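PDB 2PAJ: putative cytosine/guanine deaminase from Unidentified, which catalyses the zinc-dependent hydrolytic deamination of 2-amino-4-hydroxypteridines, isoxanthopterin among them, to the 2,4-dihydroxy compounds with release of ammonium. Local coordinates for residues T64-Y69 with V416-D421; S348-T353 with G433-G438; S32-P37 with D47-L52. All blocks are in the same frame, centred on the assembly; numbering follows the deposited sequence.

Contact 1: T64-Y69 with V416-D421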
loop_
_atom_site.group_PDB
_atom_site.type_symbol
_atom_site.label_atom_id
_atom_site.label_comp_id
_atom_site.label_asym_id
_atom_site.label_seq_id
_atom_site.Cartn_x
_atom_site.Cartn_y
_atom_site.Cartn_z
ATOM N N THR A 64 6.353 14.880 -22.772
ATOM C CA THR A 64 6.926 16.211 -22.789
ATOM C C THR A 64 6.316 17.041 -21.663
ATOM O O THR A 64 5.088 17.108 -21.516
ATOM C CB THR A 64 6.666 16.908 -24.121
ATOM O OG1 THR A 64 7.225 16.121 -25.173
ATOM C CG2 THR A 64 7.305 18.282 -24.133
ATOM N N ASP A 65 7.199 17.653 -20.873
ATOM C CA ASP A 65 6.839 18.497 -19.736
ATOM C C ASP A 65 6.326 17.686 -18.560
ATOM O O ASP A 65 5.915 18.255 -17.547
ATOM C CB ASP A 65 5.770 19.528 -20.121
ATOM C CG ASP A 65 6.238 20.485 -21.185
ATOM O OD1 ASP A 65 7.380 20.979 -21.086
ATOM O OD2 ASP A 65 5.448 20.754 -22.110
ATOM N N CYS A 66 6.339 16.364 -18.694
ATOM C CA CYS A 66 5.863 15.505 -17.624
ATOM C C CYS A 66 6.985 14.962 -16.770
ATOM O O CYS A 66 8.117 14.810 -17.212
ATOM C CB CYS A 66 5.050 14.342 -18.185
ATOM S SG CYS A 66 3.517 14.833 -18.952
ATOM N N VAL A 67 6.635 14.671 -15.526
ATOM C CA VAL A 67 7.566 14.136 -14.550
ATOM C C VAL A 67 7.250 12.653 -14.357
ATOM O O VAL A 67 6.086 12.243 -14.310
ATOM C CB VAL A 67 7.431 14.900 -13.202
ATOM C CG1 VAL A 67 8.408 14.365 -12.178
ATOM C CG2 VAL A 67 7.679 16.379 -13.426
ATOM N N ILE A 68 8.301 11.851 -14.263
ATOM C CA ILE A 68 8.151 10.418 -14.082
ATOM C C ILE A 68 8.625 10.024 -12.688
ATOM O O ILE A 68 9.642 10.512 -12.202
ATOM C CB ILE A 68 8.938 9.639 -15.176
ATOM C CG1 ILE A 68 8.282 9.878 -16.539
ATOM C CG2 ILE A 68 8.951 8.154 -14.870
ATOM C CD1 ILE A 68 8.971 9.205 -17.683
ATOM N N TYR A 69 7.846 9.152 -12.055
ATOM C CA TYR A 69 8.086 8.636 -10.708
ATOM C C TYR A 69 7.790 7.140 -10.787
ATOM O O TYR A 69 7.136 6.675 -11.728
ATOM C CB TYR A 69 7.041 9.207 -9.736
ATOM C CG TYR A 69 7.324 10.499 -8.979
ATOM C CD1 TYR A 69 7.916 11.604 -9.603
ATOM C CD2 TYR A 69 6.914 10.634 -7.642
ATOM C CE1 TYR A 69 8.091 12.805 -8.920
ATOM C CE2 TYR A 69 7.081 11.826 -6.954
ATOM C CZ TYR A 69 7.667 12.908 -7.597
ATOM O OH TYR A 69 7.802 14.099 -6.925
ATOM N N VAL A 416 3.412 8.682 -14.776
ATOM C CA VAL A 416 3.793 9.836 -15.565
ATOM C C VAL A 416 2.778 10.915 -15.240
ATOM O O VAL A 416 1.607 10.800 -15.607
ATOM C CB VAL A 416 3.750 9.506 -17.058
ATOM C CG1 VAL A 416 4.081 10.740 -17.888
ATOM C CG2 VAL A 416 4.730 8.394 -17.339
ATOM N N TYR A 417 3.224 11.956 -14.541
ATOM C CA TYR A 417 2.336 13.050 -14.143
ATOM C C TYR A 417 2.405 14.311 -15.007
ATOM O O TYR A 417 3.486 14.782 -15.361
ATOM C CB TYR A 417 2.609 13.462 -12.694
ATOM C CG TYR A 417 2.566 12.347 -11.678
ATOM C CD1 TYR A 417 3.751 11.816 -11.151
ATOM C CD2 TYR A 417 1.350 11.847 -11.206
ATOM C CE1 TYR A 417 3.722 10.821 -10.178
ATOM C CE2 TYR A 417 1.313 10.853 -10.234
ATOM C CZ TYR A 417 2.501 10.345 -9.723
ATOM O OH TYR A 417 2.475 9.366 -8.756
ATOM N N ARG A 418 1.240 14.848 -15.348
ATOM C CA ARG A 418 1.182 16.085 -16.113
ATOM C C ARG A 418 0.866 17.183 -15.091
ATOM O O ARG A 418 -0.138 17.104 -14.380
ATOM C CB ARG A 418 0.095 16.013 -17.194
ATOM C CG ARG A 418 -0.004 17.270 -18.049
ATOM C CD ARG A 418 -0.595 16.963 -19.406
ATOM N NE ARG A 418 0.366 16.314 -20.294
ATOM C CZ ARG A 418 0.016 15.468 -21.256
ATOM N NH1 ARG A 418 -1.268 15.172 -21.437
ATOM N NH2 ARG A 418 0.931 14.927 -22.045
ATOM N N LEU A 419 1.742 18.183 -14.990
ATOM C CA LEU A 419 1.550 19.275 -14.036
ATOM C C LEU A 419 0.834 20.435 -14.706
ATOM O O LEU A 419 1.330 21.556 -14.718
ATOM C CB LEU A 419 2.897 19.755 -13.507
ATOM C CG LEU A 419 3.878 18.699 -13.001
ATOM C CD1 LEU A 419 5.159 19.382 -12.577
ATOM C CD2 LEU A 419 3.279 17.925 -11.838
ATOM N N ASP A 420 -0.340 20.161 -15.253
ATOM C CA ASP A 420 -1.127 21.167 -15.951
ATOM C C ASP A 420 -2.006 22.033 -15.037
ATOM O O ASP A 420 -2.737 22.906 -15.512
ATOM C CB ASP A 420 -1.978 20.455 -16.994
ATOM C CG ASP A 420 -2.766 19.307 -16.399
ATOM O OD1 ASP A 420 -3.744 19.566 -15.660
ATOM O OD2 ASP A 420 -2.396 18.142 -16.659
ATOM N N ASP A 421 -1.934 21.775 -13.733
ATOM C CA ASP A 421 -2.692 22.526 -12.736
ATOM C C ASP A 421 -1.822 23.704 -12.308
ATOM O O ASP A 421 -0.612 23.553 -12.138
ATOM C CB ASP A 421 -2.972 21.653 -11.510
ATOM C CG ASP A 421 -3.897 22.328 -10.500
ATOM O OD1 ASP A 421 -5.123 22.127 -10.592
ATOM O OD2 ASP A 421 -3.403 23.064 -9.624
#
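Antiparallel pairing of strands 67-73 and 414-418 brings together early and late parts of the chain, with Val67 and Tyr417 as its hydrogen-bonded pair. Tyr417 N donates to Val67 O at 2.9 Å, and the return bond from Val67 N to Tyr417 O is 3.2 Å long. Next in register, Ile68 and Val416 form a non-hydrogen-bonded pair whose side chains lie side by side and point the same way, Ile68 CG1 being 3.9 Å from Val416 CG2. The other branch, Val416 CG1, stands anti to its backbone N (chi1 177°) and meets Cys66 CB at 3.7 Å. On the opposite face of the pairing, Val67 CG2 touches Leu419 CD1 at 4.0 Å. Beside it the Tyr417 ring turns its edge to the face of Tyr69 in a T-shaped stack, with ring centroids 5.5 Å apart and planes at 90°. Tyr417 CE1 does the touching, 3.8 Å from Tyr69 CG. The hydroxyl of Tyr69 is hydrogen-bonded to Ala431 O, helping fix the far end of that ring. Strand 67-73 runs on toward His76 and His78 of the zinc site, an arrangement consistent with the first barrel strand of an amidohydrolase TIM barrel, rooted here in the flanking beta-structure.

Contact 2: S348-T353 with G433-G438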
loop_
_atom_site.group_PDB
_atom_site.type_symbol
_atom_site.label_atom_id
_atom_site.label_comp_id
_atom_site.label_asym_id
_atom_site.label_seq_id
_atom_site.Cartn_x
_atom_site.Cartn_y
_atom_site.Cartn_z
ATOM N N SER A 348 -1.650 12.428 -0.980
ATOM C CA SER A 348 -1.952 13.174 0.230
ATOM C C SER A 348 -1.020 12.702 1.337
ATOM O O SER A 348 -0.516 13.509 2.124
ATOM C CB SER A 348 -3.393 12.927 0.666
ATOM O OG SER A 348 -4.304 13.265 -0.363
ATOM N N GLU A 349 -0.800 11.388 1.384
ATOM C CA GLU A 349 0.051 10.757 2.387
ATOM C C GLU A 349 1.508 11.143 2.270
ATOM O O GLU A 349 2.165 11.465 3.256
ATOM C CB GLU A 349 -0.086 9.232 2.306
ATOM C CG GLU A 349 -1.159 8.659 3.219
ATOM C CD GLU A 349 -0.800 8.805 4.692
ATOM O OE1 GLU A 349 0.361 8.520 5.055
ATOM O OE2 GLU A 349 -1.669 9.185 5.495
ATOM N N VAL A 350 2.009 11.099 1.050
ATOM C CA VAL A 350 3.391 11.447 0.779
ATOM C C VAL A 350 3.635 12.934 1.082
ATOM O O VAL A 350 4.703 13.326 1.557
ATOM C CB VAL A 350 3.714 11.085 -0.688
ATOM C CG1 VAL A 350 4.780 11.977 -1.263
ATOM C CG2 VAL A 350 4.147 9.633 -0.746
ATOM N N HIS A 351 2.621 13.754 0.837
ATOM C CA HIS A 351 2.713 15.180 1.092
ATOM C C HIS A 351 2.840 15.453 2.585
ATOM O O HIS A 351 3.629 16.294 3.018
ATOM C CB HIS A 351 1.471 15.870 0.562
ATOM C CG HIS A 351 1.547 17.361 0.611
ATOM N ND1 HIS A 351 0.445 18.155 0.831
ATOM C CD2 HIS A 351 2.587 18.206 0.421
ATOM C CE1 HIS A 351 0.798 19.424 0.771
ATOM N NE2 HIS A 351 2.092 19.484 0.523
ATOM N N MET A 352 2.039 14.742 3.364
ATOM C CA MET A 352 2.039 14.886 4.809
ATOM C C MET A 352 3.344 14.355 5.398
ATOM O O MET A 352 3.863 14.895 6.377
ATOM C CB MET A 352 0.845 14.126 5.399
ATOM C CG MET A 352 0.679 14.256 6.914
ATOM S SD MET A 352 0.181 15.887 7.488
ATOM C CE MET A 352 1.705 16.494 8.168
ATOM N N THR A 353 3.867 13.292 4.793
ATOM C CA THR A 353 5.106 12.676 5.237
ATOM C C THR A 353 6.254 13.662 5.087
ATOM O O THR A 353 7.038 13.871 6.013
ATOM C CB THR A 353 5.417 11.438 4.401
ATOM O OG1 THR A 353 4.257 10.611 4.337
ATOM C CG2 THR A 353 6.549 10.647 5.017
ATOM N N GLY A 433 7.017 18.691 -7.568
ATOM C CA GLY A 433 5.579 18.921 -7.478
ATOM C C GLY A 433 4.622 17.874 -6.932
ATOM O O GLY A 433 3.786 18.187 -6.080
ATOM N N PRO A 434 4.689 16.630 -7.420
ATOM C CA PRO A 434 3.804 15.559 -6.950
ATOM C C PRO A 434 3.795 15.351 -5.435
ATOM O O PRO A 434 2.799 14.911 -4.872
ATOM C CB PRO A 434 4.329 14.336 -7.694
ATOM C CG PRO A 434 4.796 14.914 -8.982
ATOM C CD PRO A 434 5.519 16.166 -8.547
ATOM N N VAL A 435 4.905 15.674 -4.784
ATOM C CA VAL A 435 5.038 15.506 -3.340
ATOM C C VAL A 435 4.896 16.783 -2.529
ATOM O O VAL A 435 4.423 16.753 -1.394
ATOM C CB VAL A 435 6.403 14.935 -2.996
ATOM C CG1 VAL A 435 6.600 14.930 -1.495
ATOM C CG2 VAL A 435 6.553 13.567 -3.602
ATOM N N ALA A 436 5.307 17.905 -3.118
ATOM C CA ALA A 436 5.282 19.180 -2.419
ATOM C C ALA A 436 4.131 20.139 -2.722
ATOM O O ALA A 436 3.777 20.953 -1.876
ATOM C CB ALA A 436 6.615 19.884 -2.634
ATOM N N SER A 437 3.530 20.035 -3.903
ATOM C CA SER A 437 2.460 20.954 -4.297
ATOM C C SER A 437 1.070 20.738 -3.718
ATOM O O SER A 437 0.207 21.601 -3.845
ATOM C CB SER A 437 2.349 20.974 -5.819
ATOM O OG SER A 437 3.602 21.252 -6.414
ATOM N N GLY A 438 0.847 19.590 -3.091
ATOM C CA GLY A 438 -0.469 19.303 -2.557
ATOM C C GLY A 438 -1.378 18.958 -3.715
ATOM O O GLY A 438 -0.901 18.647 -4.796
#
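Val435, in the short helix 433-436, meets helix 346-359 at Val350 and His351. Its two methyls both turn to one methyl of Val350: Val435 CG2 is 3.3 Å and Val435 CG1 3.5 Å from Val350 CG1, and the two side chains cross at about a right angle. Outside the pair, Val350 also rests on Trp72 and Val435 on Tyr69. The carbonyl of Val435 faces His351, taking a CA-H...O contact from His351 CA at 3.4 Å. With chi1 at -172°, His351 CG lies anti to the backbone N, 3.6 Å from Val435 O. At Ala436 it is again the carbonyl that matters: His351 NE2 gives Ala436 O a weak hydrogen bond, 3.3 Å long and bent to 121° at the hydrogen. Farther along, Gly438 has positive phi and no side chain, and its CA lies over one face of the imidazole, 3.8 Å from the centroid and 24° off the ring normal, a CH-pi contact displaced toward the rim. Across these two segments the imidazole is thus met by several weak interactions; Ala436 O would probably favour a proton on NE2, and both carbonyl oxygens would tend to stabilise positive charge on the ring.

Contact 3: S32-P37 with D47-L52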
loop_
_atom_site.group_PDB
_atom_site.type_symbol
_atom_site.label_atom_id
_atom_site.label_comp_id
_atom_site.label_asym_id
_atom_site.label_seq_id
_atom_site.Cartn_x
_atom_site.Cartn_y
_atom_site.Cartn_z
ATOM N N SER A 32 18.912 8.682 -6.876
ATOM C CA SER A 32 17.492 8.940 -6.644
ATOM C C SER A 32 16.823 9.619 -7.824
ATOM O O SER A 32 15.605 9.567 -7.985
ATOM C CB SER A 32 17.297 9.799 -5.386
ATOM O OG SER A 32 17.710 11.140 -5.591
ATOM N N ARG A 33 17.629 10.279 -8.636
ATOM C CA ARG A 33 17.129 10.964 -9.810
ATOM C C ARG A 33 18.097 10.623 -10.920
ATOM O O ARG A 33 19.315 10.665 -10.736
ATOM C CB ARG A 33 17.123 12.471 -9.589
ATOM C CG ARG A 33 16.487 13.254 -10.708
ATOM C CD ARG A 33 16.804 14.720 -10.556
ATOM N NE ARG A 33 16.003 15.565 -11.431
ATOM C CZ ARG A 33 15.235 16.555 -10.998
ATOM N NH1 ARG A 33 15.159 16.828 -9.697
ATOM N NH2 ARG A 33 14.546 17.273 -11.869
ATOM N N VAL A 34 17.572 10.263 -12.076
ATOM C CA VAL A 34 18.456 9.936 -13.168
ATOM C C VAL A 34 18.278 10.929 -14.289
ATOM O O VAL A 34 17.319 10.870 -15.054
ATOM C CB VAL A 34 18.201 8.520 -13.706
ATOM C CG1 VAL A 34 16.765 8.377 -14.137
ATOM C CG2 VAL A 34 19.114 8.241 -14.875
ATOM N N PRO A 35 19.167 11.919 -14.359
ATOM C CA PRO A 35 18.923 12.817 -15.490
ATOM C C PRO A 35 19.127 11.973 -16.755
ATOM O O PRO A 35 20.248 11.546 -17.062
ATOM C CB PRO A 35 19.973 13.924 -15.282
ATOM C CG PRO A 35 20.007 14.030 -13.748
ATOM C CD PRO A 35 20.031 12.553 -13.338
ATOM N N GLY A 36 18.011 11.696 -17.424
ATOM C CA GLY A 36 17.987 10.894 -18.640
ATOM C C GLY A 36 16.667 11.307 -19.227
ATOM O O GLY A 36 15.893 11.912 -18.483
ATOM N N PRO A 37 16.354 11.047 -20.510
ATOM C CA PRO A 37 15.026 11.533 -20.912
ATOM C C PRO A 37 13.937 10.534 -21.320
ATOM O O PRO A 37 12.770 10.744 -20.998
ATOM C CB PRO A 37 15.354 12.505 -22.036
ATOM C CG PRO A 37 16.430 11.770 -22.753
ATOM C CD PRO A 37 17.289 11.115 -21.646
ATOM N N ASP A 47 13.264 -1.717 -20.088
ATOM C CA ASP A 47 14.347 -2.134 -20.960
ATOM C C ASP A 47 15.539 -1.177 -21.041
ATOM O O ASP A 47 16.681 -1.614 -21.160
ATOM C CB ASP A 47 13.779 -2.374 -22.353
ATOM C CG ASP A 47 14.542 -3.420 -23.107
ATOM O OD1 ASP A 47 14.596 -4.571 -22.606
ATOM O OD2 ASP A 47 15.092 -3.094 -24.188
ATOM N N ALA A 48 15.277 0.122 -20.974
ATOM C CA ALA A 48 16.351 1.094 -21.060
ATOM C C ALA A 48 15.946 2.472 -20.572
ATOM O O ALA A 48 14.761 2.804 -20.490
ATOM C CB ALA A 48 16.843 1.189 -22.492
ATOM N N ILE A 49 16.957 3.279 -20.272
ATOM C CA ILE A 49 16.731 4.626 -19.798
ATOM C C ILE A 49 17.753 5.633 -20.347
ATOM O O ILE A 49 18.966 5.417 -20.271
ATOM C CB ILE A 49 16.771 4.661 -18.264
ATOM C CG1 ILE A 49 15.738 3.688 -17.698
ATOM C CG2 ILE A 49 16.490 6.071 -17.769
ATOM C CD1 ILE A 49 15.914 3.395 -16.215
ATOM N N GLY A 50 17.243 6.724 -20.920
ATOM C CA GLY A 50 18.099 7.791 -21.415
ATOM C C GLY A 50 18.524 7.834 -22.866
ATOM O O GLY A 50 19.325 7.018 -23.314
ATOM N N ALA A 51 17.995 8.797 -23.606
ATOM C CA ALA A 51 18.370 8.977 -25.006
ATOM C C ALA A 51 18.141 7.755 -25.890
ATOM O O ALA A 51 19.091 7.141 -26.351
ATOM C CB ALA A 51 19.831 9.404 -25.082
ATOM N N LEU A 52 16.874 7.434 -26.148
ATOM C CA LEU A 52 16.486 6.281 -26.961
ATOM C C LEU A 52 15.755 6.704 -28.239
ATOM O O LEU A 52 14.877 7.568 -28.215
ATOM C CB LEU A 52 15.571 5.376 -26.138
ATOM C CG LEU A 52 15.953 5.207 -24.668
ATOM C CD1 LEU A 52 14.748 4.736 -23.886
ATOM C CD2 LEU A 52 17.119 4.233 -24.544
#
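Pro37 packs its ring against the backbone at Gly50 and Ala51. The atom in front is Pro37 CD, which lies 3.1 Å from Ala51 N and 3.4 Å from Gly50 CA; Pro37 CG follows, 3.5 Å from the same Ala51 N. Next to it the backbones approach glycine to glycine, with Gly36 CA and Gly50 CA 4.2 Å apart, a spacing that suits two residues without side chains. Gly50 also has a positive phi of 95°, a backbone shape that glycine takes up readily. Toward the strand, Val34 directs its CB at the other segment, and its CG1 meets Ile49 CG2 at 4.3 Å, a loose apolar touch near the surface.

The next shell sets these groups in place. Asp38, directly after Pro37, accepts a hydrogen bond at OD1 from Leu52 N, linking the ends of the two segments just beyond the proline. Residues 32-37 are also tied by backbone bonds of Val34 with Ile20 and of Pro37 with Ala17, while Arg33 NH1 makes a salt bridge with Asp429. Strand 45-49 is paired with strand 39-42, and Asp47 and Ala48 both face Arg40 in a classic beta bulge. Segment 32-37 leads into this hairpin and Gly50-Leu52 leads out of it, consistent with their meeting at its base.

The geometry yields no hydrogen bond between the two segments, and Pro37, lacking an amide hydrogen, could not donate one from its nitrogen. The contact thus rests on van der Waals packing of proline, glycine and aliphatic groups, with the polar ties supplied by neighbours such as Asp38.

How the contacts relate
Contacts 1 and 2 are buried, whereas contact 3 lies at the surface. The first two touch directly: the Tyr69 and Tyr417 rings of contact 1 pack on Pro434, and Tyr69 also on Val435, in the short helix that follows strand 414-418 and forms half of contact 2. Contact 3 stands apart, its nearest atoms about 5 Å from contact 1 and about 9 Å from contact 2. Chemistry follows position: paired backbone bonds and an aromatic stack join strands in contact 1, valine packing and an imidazole set against backbone carbonyls join the two helices in contact 2, and contact 3 relies on packing alone. All three lie away from the zinc site.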